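Local coordinates for protein glycosyl transferase family 8 (PDB 5GVV) that transfers galactose from UDP-galactose to the terminal glucose of the already glycosylated serine-rich repeat protein PsrP, as a manganese-binding GT-A glycosyltransferase, at residues G124-A129 and Q188-E193. Sequence-based numbering, arbitrary orientation.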
loop_
_atom_site.group_PDB
_atom_site.type_symbol
_atom_site.label_atom_id
_atom_site.label_comp_id
_atom_site.label_asym_id
_atom_site.label_seq_id
_atom_site.Cartn_x
_atom_site.Cartn_y
_atom_site.Cartn_z
ATOM N N GLY A 124 19.393 -14.789 -29.616
ATOM C CA GLY A 124 20.018 -15.897 -30.317
ATOM C C GLY A 124 19.662 -17.219 -29.659
ATOM O O GLY A 124 18.481 -17.545 -29.503
ATOM N N GLU A 125 20.683 -17.972 -29.261
ATOM C CA GLU A 125 20.483 -19.266 -28.615
ATOM C C GLU A 125 20.661 -19.162 -27.101
ATOM O O GLU A 125 20.539 -20.158 -26.378
ATOM C CB GLU A 125 21.445 -20.308 -29.196
ATOM C CG GLU A 125 21.071 -21.763 -28.903
ATOM C CD GLU A 125 20.479 -22.478 -30.105
ATOM O OE1 GLU A 125 21.170 -23.353 -30.669
ATOM O OE2 GLU A 125 19.324 -22.176 -30.482
ATOM N N ASN A 126 20.945 -17.955 -26.618
ATOM C CA ASN A 126 21.049 -17.727 -25.179
ATOM C C ASN A 126 19.703 -17.917 -24.481
ATOM O O ASN A 126 18.673 -17.485 -24.995
ATOM C CB ASN A 126 21.601 -16.328 -24.891
ATOM C CG ASN A 126 23.071 -16.189 -25.262
ATOM O OD1 ASN A 126 23.466 -15.244 -25.946
ATOM N ND2 ASN A 126 23.888 -17.130 -24.804
ATOM N N TYR A 127 19.716 -18.568 -23.321
ATOM C CA TYR A 127 18.499 -18.769 -22.533
ATOM C C TYR A 127 17.939 -17.434 -22.039
ATOM O O TYR A 127 16.730 -17.301 -21.813
ATOM C CB TYR A 127 18.776 -19.666 -21.322
ATOM C CG TYR A 127 19.056 -21.127 -21.631
ATOM C CD1 TYR A 127 18.074 -22.094 -21.457
ATOM C CD2 TYR A 127 20.313 -21.541 -22.063
ATOM C CE1 TYR A 127 18.327 -23.427 -21.718
ATOM C CE2 TYR A 127 20.575 -22.872 -22.326
ATOM C CZ TYR A 127 19.580 -23.809 -22.152
ATOM O OH TYR A 127 19.837 -25.133 -22.417
ATOM N N LEU A 128 18.823 -16.453 -21.868
ATOM C CA LEU A 128 18.416 -15.145 -21.364
ATOM C C LEU A 128 19.469 -14.065 -21.592
ATOM O O LEU A 128 20.584 -14.345 -22.046
ATOM C CB LEU A 128 18.074 -15.227 -19.868
ATOM C CG LEU A 128 19.183 -15.566 -18.861
ATOM C CD1 LEU A 128 19.903 -14.318 -18.353
ATOM C CD2 LEU A 128 18.631 -16.363 -17.693
ATOM N N ALA A 129 19.096 -12.829 -21.268
ATOM C CA ALA A 129 20.035 -11.710 -21.223
ATOM C C ALA A 129 19.932 -11.057 -19.850
ATOM O O ALA A 129 18.830 -10.924 -19.307
ATOM C CB ALA A 129 19.726 -10.693 -22.314
ATOM N N GLN A 188 25.764 -19.429 -21.048
ATOM C CA GLN A 188 24.654 -19.402 -22.000
ATOM C C GLN A 188 23.696 -18.235 -21.752
ATOM O O GLN A 188 22.472 -18.407 -21.786
ATOM C CB GLN A 188 23.895 -20.738 -22.021
ATOM C CG GLN A 188 24.710 -21.908 -22.557
ATOM C CD GLN A 188 23.881 -22.890 -23.368
ATOM O OE1 GLN A 188 23.812 -24.076 -23.044
ATOM N NE2 GLN A 188 23.262 -22.402 -24.438
ATOM N N TYR A 189 24.256 -17.052 -21.507
ATOM C CA TYR A 189 23.446 -15.842 -21.379
ATOM C C TYR A 189 24.090 -14.637 -22.067
ATOM O O TYR A 189 25.316 -14.541 -22.156
ATOM C CB TYR A 189 23.098 -15.540 -19.911
ATOM C CG TYR A 189 24.238 -15.043 -19.044
ATOM C CD1 TYR A 189 24.518 -13.683 -18.938
ATOM C CD2 TYR A 189 25.005 -15.928 -18.298
ATOM C CE1 TYR A 189 25.546 -13.223 -18.137
ATOM C CE2 TYR A 189 26.037 -15.477 -17.492
ATOM C CZ TYR A 189 26.299 -14.122 -17.415
ATOM O OH TYR A 189 27.321 -13.665 -16.616
ATOM N N SER A 190 23.246 -13.738 -22.569
ATOM C CA SER A 190 23.688 -12.492 -23.186
ATOM C C SER A 190 23.850 -11.405 -22.122
ATOM O O SER A 190 23.211 -11.460 -21.069
ATOM C CB SER A 190 22.673 -12.032 -24.233
ATOM O OG SER A 190 22.393 -13.052 -25.173
ATOM N N SER A 191 24.697 -10.416 -22.403
ATOM C CA SER A 191 24.938 -9.330 -21.458
ATOM C C SER A 191 24.099 -8.083 -21.744
ATOM O O SER A 191 23.944 -7.679 -22.899
ATOM C CB SER A 191 26.423 -8.950 -21.437
ATOM O OG SER A 191 27.199 -9.913 -20.750
ATOM N N LEU A 192 23.559 -7.486 -20.685
ATOM C CA LEU A 192 22.911 -6.184 -20.785
ATOM C C LEU A 192 23.830 -5.131 -20.190
ATOM O O LEU A 192 24.600 -5.430 -19.272
ATOM C CB LEU A 192 21.595 -6.178 -20.012
ATOM C CG LEU A 192 20.492 -7.126 -20.466
ATOM C CD1 LEU A 192 19.323 -7.087 -19.492
ATOM C CD2 LEU A 192 20.036 -6.766 -21.859
ATOM N N GLU A 193 23.756 -3.908 -20.709
ATOM C CA GLU A 193 24.494 -2.786 -20.127
ATOM C C GLU A 193 24.026 -2.545 -18.694
ATOM O O GLU A 193 22.891 -2.897 -18.339
ATOM C CB GLU A 193 24.287 -1.516 -20.957
ATOM C CG GLU A 193 24.905 -1.557 -22.351
ATOM C CD GLU A 193 23.934 -1.102 -23.431
ATOM O OE1 GLU A 193 23.624 0.110 -23.484
ATOM O OE2 GLU A 193 23.476 -1.958 -24.221
#
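N126 and S190 face each other with matching first torsions: CG of N126 (chi1 -70°) and OG of S190 each lie anti to their own carbonyl carbon, which brings amide and hydroxyl together. S190 OG donates to N126 OD1 over 2.6 Å, a short bond in which the hydroxyl stands above the carbonyl plane, with a C=O...donor angle of 111°. The other amide branch turns to the backbone, N126 ND2 lying 3.3 Å from Q188 C. Two backbone bonds reinforce this side-chain link. S190 N reaches L128 O at 2.8 Å and is nearly straight, whereas Y127 N to Q188 O is longer, at 3.2 Å, and more bent. The same Q188 O lies at the edge of the Y127 ring, in its plane. The bent Q188 side chain brings its amide to that ring, NE2 coming 3.4 Å from Y127 CE2 near the ring plane; with ring and amide planes 74° apart, this is an edge contact and not a stack. Further on, the backbones pair in parallel at A129 and S190, where A129 CA approaches S190 O at 3.2 Å in a CA-H...O contact. L128 CD1 packs against Y189 CB at 3.8 Å, and A129 CB meets L192 CD2. The pairing places strand 189-192 at the border of the mixed GT-A sheet, beside 128-131, whose other neighbour is the antiparallel strand 145-149. F185 of helix 176-185 and K152 of helix 150-155 also contact the Y127 ring, while W153 of the latter helix donates to Y127 O.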